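Local coordinates for penicillin-binding protein 2 (Pbp2) (Helicobacter pylori, PDB 5LP5), which probably cross-links peptidoglycan as a penicillin-binding transpeptidase of the inner membrane that works in cell-shape maintenance and forms a complex with MreC, at residues T448-H460 with L469-L481. Numbering follows the deposited sequence.
Sequences TGLIATGKLATPH and LKDPLNSFQKKKL
Leu456 N donates to Lys470 O over 2.9 Å in a nearly straight bond (170° at the hydrogen) lying in the carbonyl plane. The return bond, from Lys470 N to Leu456 O, spans 3.0 Å and arrives 20° off the plane of its carbonyl. Together they make one antiparallel hydrogen-bonded pair, a single bridge between the loop portions of the two segments. Around it, Leu469 lays CD2 over the backbone of Ala457, 3.7 Å from its CA, while the Leu456 CB rests against Pro472 CD. Lys470, extended beyond CG, crosses Thr458 so that its CE passes 3.4 Å from OG1.

Beyond the bridge the chains lead to two helix ends. Gly454, with positive phi, is the first residue to leave helix 441-453, and Leu481 from helix 475-493 sets CD1 3.6 Å from the glycine CA. The other branch, CD2, meets Ile451 CD1; with CG anti to the carbonyl carbon (chi1 -70°), the Leu481 fork reaches both residues. Leu450 and Leu473 approach tip to tip, their CD1 atoms 3.9 Å apart, and extend the apolar contacts between the two segments. On the polar side, Lys478 runs its extended chain past Gly454 O to a salt bridge with Asp471, NZ meeting the syn side of OD2 at 3.1 Å. This ties the loop to the helix that follows it. Lys455 NZ lies 4.7 Å from Asp471 OD2, too far for a salt bridge, and probably adds to the positive field around the carboxylate. Asn474 and Gln477 form a capping box at the start of that helix.

Arg485, one turn after Leu481 in helix 475-493, donates to Ile451 O, and Met257 of strand 252-258 packs on Ala457. The whole is the connection from helix 441-453 to helix 475-493 of the transpeptidase domain, a loop that doubles back on itself and is pinned by an isolated antiparallel beta bridge.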
loop_
_atom_site.group_PDB
_atom_site.type_symbol
_atom_site.label_atom_id
_atom_site.label_comp_id
_atom_site.label_asym_id
_atom_site.label_seq_id
_atom_site.Cartn_x
_atom_site.Cartn_y
_atom_site.Cartn_z
ATOM N N THR A 448 16.878 -34.785 -2.787
ATOM C CA THR A 448 17.840 -34.829 -1.675
ATOM C C THR A 448 17.174 -34.995 -0.274
ATOM O O THR A 448 17.704 -35.693 0.589
ATOM C CB THR A 448 18.714 -33.565 -1.670
ATOM O OG1 THR A 448 19.327 -33.409 -2.952
ATOM C CG2 THR A 448 19.772 -33.639 -0.578
ATOM N N GLY A 449 16.027 -34.352 -0.064
ATOM C CA GLY A 449 15.297 -34.479 1.186
ATOM C C GLY A 449 14.509 -35.781 1.317
ATOM O O GLY A 449 14.100 -36.151 2.420
ATOM N N LEU A 450 14.260 -36.460 0.199
ATOM C CA LEU A 450 13.724 -37.819 0.246
ATOM C C LEU A 450 14.782 -38.805 0.751
ATOM O O LEU A 450 14.502 -39.664 1.597
ATOM C CB LEU A 450 13.214 -38.260 -1.123
ATOM C CG LEU A 450 12.721 -39.709 -1.239
ATOM C CD1 LEU A 450 11.582 -39.994 -0.284
ATOM C CD2 LEU A 450 12.262 -40.001 -2.657
ATOM N N ILE A 451 15.996 -38.691 0.227
ATOM C CA ILE A 451 17.102 -39.549 0.663
ATOM C C ILE A 451 17.266 -39.397 2.166
ATOM O O ILE A 451 17.207 -40.365 2.911
ATOM C CB ILE A 451 18.431 -39.177 -0.053
ATOM C CG1 ILE A 451 18.337 -39.459 -1.552
ATOM C CG2 ILE A 451 19.648 -39.892 0.543
ATOM C CD1 ILE A 451 17.909 -40.870 -1.891
ATOM N N ALA A 452 17.450 -38.165 2.609
ATOM C CA ALA A 452 17.797 -37.914 3.995
ATOM C C ALA A 452 16.654 -38.275 4.935
ATOM O O ALA A 452 16.888 -38.846 5.983
ATOM C CB ALA A 452 18.251 -36.479 4.179
ATOM N N THR A 453 15.425 -37.986 4.540
ATOM C CA THR A 453 14.268 -38.180 5.421
ATOM C C THR A 453 13.608 -39.544 5.282
ATOM O O THR A 453 13.110 -40.081 6.260
ATOM C CB THR A 453 13.158 -37.129 5.154
ATOM O OG1 THR A 453 13.733 -35.822 5.017
ATOM C CG2 THR A 453 12.129 -37.108 6.290
ATOM N N GLY A 454 13.570 -40.090 4.071
ATOM C CA GLY A 454 12.790 -41.301 3.796
ATOM C C GLY A 454 11.385 -40.990 3.310
ATOM O O GLY A 454 10.621 -41.899 2.897
ATOM N N LYS A 455 11.046 -39.698 3.338
ATOM C CA LYS A 455 9.783 -39.213 2.793
ATOM C C LYS A 455 9.992 -37.922 2.018
ATOM O O LYS A 455 10.985 -37.204 2.231
ATOM C CB LYS A 455 8.742 -39.050 3.904
ATOM C CG LYS A 455 8.350 -40.386 4.521
ATOM C CD LYS A 455 7.355 -40.221 5.640
ATOM C CE LYS A 455 7.200 -41.515 6.420
ATOM N NZ LYS A 455 5.913 -41.542 7.176
ATOM N N LEU A 456 9.041 -37.659 1.119
ATOM C CA LEU A 456 9.171 -36.627 0.075
ATOM C C LEU A 456 8.400 -35.337 0.371
ATOM O O LEU A 456 7.169 -35.319 0.449
ATOM C CB LEU A 456 8.695 -37.187 -1.272
ATOM C CG LEU A 456 8.872 -36.284 -2.497
ATOM C CD1 LEU A 456 10.345 -36.006 -2.781
ATOM C CD2 LEU A 456 8.193 -36.920 -3.701
ATOM N N ALA A 457 9.138 -34.253 0.499
ATOM C CA ALA A 457 8.536 -32.979 0.835
ATOM C C ALA A 457 8.057 -32.283 -0.421
ATOM O O ALA A 457 8.748 -32.281 -1.434
ATOM C CB ALA A 457 9.562 -32.106 1.545
ATOM N N THR A 458 6.874 -31.696 -0.356
ATOM C CA THR A 458 6.429 -30.748 -1.380
ATOM C C THR A 458 6.947 -29.356 -1.005
ATOM O O THR A 458 6.442 -28.774 -0.026
ATOM C CB THR A 458 4.893 -30.700 -1.464
ATOM O OG1 THR A 458 4.401 -31.971 -1.890
ATOM C CG2 THR A 458 4.430 -29.659 -2.433
ATOM N N PRO A 459 7.950 -28.816 -1.765
ATOM C CA PRO A 459 8.449 -27.466 -1.452
ATOM C C PRO A 459 7.361 -26.452 -1.628
ATOM O O PRO A 459 6.552 -26.602 -2.533
ATOM C CB PRO A 459 9.553 -27.234 -2.483
ATOM C CG PRO A 459 9.932 -28.595 -2.957
ATOM C CD PRO A 459 8.658 -29.388 -2.923
ATOM N N HIS A 460 7.305 -25.455 -0.756
ATOM C CA HIS A 460 6.287 -24.423 -0.862
ATOM C C HIS A 460 6.775 -23.199 -0.152
ATOM O O HIS A 460 7.738 -23.274 0.577
ATOM C CB HIS A 460 4.921 -24.894 -0.324
ATOM C CG HIS A 460 4.938 -25.316 1.107
ATOM N ND1 HIS A 460 5.391 -26.552 1.514
ATOM C CD2 HIS A 460 4.531 -24.675 2.229
ATOM C CE1 HIS A 460 5.281 -26.644 2.828
ATOM N NE2 HIS A 460 4.755 -25.520 3.285
ATOM N N LEU A 469 3.495 -34.726 3.707
ATOM C CA LEU A 469 4.597 -35.456 3.118
ATOM C C LEU A 469 4.043 -36.595 2.292
ATOM O O LEU A 469 2.935 -37.063 2.534
ATOM C CB LEU A 469 5.517 -36.015 4.197
ATOM C CG LEU A 469 6.315 -34.997 4.994
ATOM C CD1 LEU A 469 7.121 -35.714 6.067
ATOM C CD2 LEU A 469 7.229 -34.199 4.073
ATOM N N LYS A 470 4.835 -37.029 1.316
ATOM C CA LYS A 470 4.477 -38.145 0.451
ATOM C C LYS A 470 5.416 -39.322 0.665
ATOM O O LYS A 470 6.615 -39.142 0.915
ATOM C CB LYS A 470 4.540 -37.700 -1.000
ATOM C CG LYS A 470 3.678 -36.502 -1.276
ATOM C CD LYS A 470 4.095 -35.821 -2.550
ATOM C CE LYS A 470 3.004 -34.873 -2.999
ATOM N NZ LYS A 470 3.281 -34.366 -4.370
ATOM N N ASP A 471 4.873 -40.532 0.533
ATOM C CA ASP A 471 5.622 -41.762 0.807
ATOM C C ASP A 471 5.688 -42.670 -0.424
ATOM O O ASP A 471 5.033 -43.704 -0.476
ATOM C CB ASP A 471 4.992 -42.507 2.000
ATOM C CG ASP A 471 5.904 -43.569 2.577
ATOM O OD1 ASP A 471 7.110 -43.610 2.216
ATOM O OD2 ASP A 471 5.409 -44.360 3.406
ATOM N N PRO A 472 6.511 -42.295 -1.415
ATOM C CA PRO A 472 6.587 -43.041 -2.669
ATOM C C PRO A 472 7.565 -44.221 -2.636
ATOM O O PRO A 472 7.897 -44.764 -3.691
ATOM C CB PRO A 472 7.066 -41.977 -3.666
ATOM C CG PRO A 472 7.894 -41.045 -2.844
ATOM C CD PRO A 472 7.423 -41.136 -1.419
ATOM N N LEU A 473 8.010 -44.623 -1.446
ATOM C CA LEU A 473 8.947 -45.725 -1.313
ATOM C C LEU A 473 8.382 -46.938 -0.588
ATOM O O LEU A 473 7.527 -46.811 0.290
ATOM C CB LEU A 473 10.198 -45.244 -0.604
ATOM C CG LEU A 473 11.010 -44.182 -1.334
ATOM C CD1 LEU A 473 12.223 -43.802 -0.491
ATOM C CD2 LEU A 473 11.464 -44.687 -2.689
ATOM N N ASN A 474 8.874 -48.108 -0.998
ATOM C CA ASN A 474 8.535 -49.391 -0.377
ATOM C C ASN A 474 9.471 -49.648 0.814
ATOM O O ASN A 474 10.392 -48.852 1.086
ATOM C CB ASN A 474 8.655 -50.519 -1.398
ATOM C CG ASN A 474 10.061 -50.650 -1.961
ATOM O OD1 ASN A 474 11.053 -50.394 -1.285
ATOM N ND2 ASN A 474 10.146 -51.030 -3.212
ATOM N N SER A 475 9.232 -50.762 1.504
ATOM C CA SER A 475 10.069 -51.196 2.614
ATOM C C SER A 475 11.541 -51.289 2.222
ATOM O O SER A 475 12.412 -50.629 2.821
ATOM C CB SER A 475 9.599 -52.565 3.105
ATOM O OG SER A 475 8.332 -52.464 3.720
ATOM N N PHE A 476 11.807 -52.114 1.214
ATOM C CA PHE A 476 13.172 -52.429 0.812
ATOM C C PHE A 476 13.971 -51.158 0.529
ATOM O O PHE A 476 15.108 -51.012 0.993
ATOM C CB PHE A 476 13.164 -53.338 -0.427
ATOM C CG PHE A 476 14.532 -53.607 -0.985
ATOM C CD1 PHE A 476 15.311 -54.642 -0.497
ATOM C CD2 PHE A 476 15.048 -52.806 -1.981
ATOM C CE1 PHE A 476 16.578 -54.877 -1.008
ATOM C CE2 PHE A 476 16.310 -53.037 -2.496
ATOM C CZ PHE A 476 17.081 -54.071 -2.006
ATOM N N GLN A 477 13.368 -50.244 -0.230
ATOM C CA GLN A 477 14.044 -49.022 -0.641
ATOM C C GLN A 477 14.443 -48.151 0.550
ATOM O O GLN A 477 15.556 -47.631 0.581
ATOM C CB GLN A 477 13.168 -48.216 -1.597
ATOM C CG GLN A 477 13.049 -48.821 -2.982
ATOM C CD GLN A 477 11.958 -48.157 -3.786
ATOM O OE1 GLN A 477 10.795 -48.146 -3.381
ATOM N NE2 GLN A 477 12.328 -47.591 -4.924
ATOM N N LYS A 478 13.541 -48.002 1.521
ATOM C CA LYS A 478 13.817 -47.190 2.704
ATOM C C LYS A 478 15.039 -47.687 3.484
ATOM O O LYS A 478 15.891 -46.886 3.888
ATOM C CB LYS A 478 12.592 -47.135 3.611
ATOM C CG LYS A 478 11.453 -46.284 3.068
ATOM C CD LYS A 478 10.313 -46.207 4.068
ATOM C CE LYS A 478 9.125 -45.419 3.548
ATOM N NZ LYS A 478 8.102 -45.310 4.626
ATOM N N LYS A 479 15.134 -49.001 3.678
ATOM C CA LYS A 479 16.296 -49.587 4.352
ATOM C C LYS A 479 17.608 -49.233 3.656
ATOM O O LYS A 479 18.593 -48.871 4.304
ATOM C CB LYS A 479 16.189 -51.115 4.450
ATOM C CG LYS A 479 17.525 -51.762 4.831
ATOM C CD LYS A 479 17.434 -53.154 5.440
ATOM C CE LYS A 479 18.629 -53.391 6.369
ATOM N NZ LYS A 479 18.600 -54.700 7.068
ATOM N N LYS A 480 17.615 -49.338 2.335
ATOM C CA LYS A 480 18.812 -49.054 1.557
ATOM C C LYS A 480 19.213 -47.579 1.595
ATOM O O LYS A 480 20.359 -47.242 1.302
ATOM C CB LYS A 480 18.624 -49.519 0.116
ATOM C CG LYS A 480 18.432 -51.019 -0.018
ATOM C CD LYS A 480 19.618 -51.811 0.518
ATOM C CE LYS A 480 19.262 -53.267 0.781
ATOM N NZ LYS A 480 20.367 -53.946 1.505
ATOM N N LEU A 481 18.283 -46.704 1.975
ATOM C CA LEU A 481 18.580 -45.273 2.083
ATOM C C LEU A 481 19.793 -44.981 2.963
ATOM O O LEU A 481 20.614 -44.118 2.629
ATOM C CB LEU A 481 17.366 -44.484 2.595
ATOM C CG LEU A 481 16.183 -44.366 1.630
ATOM C CD1 LEU A 481 15.036 -43.610 2.271
ATOM C CD2 LEU A 481 16.593 -43.692 0.332
#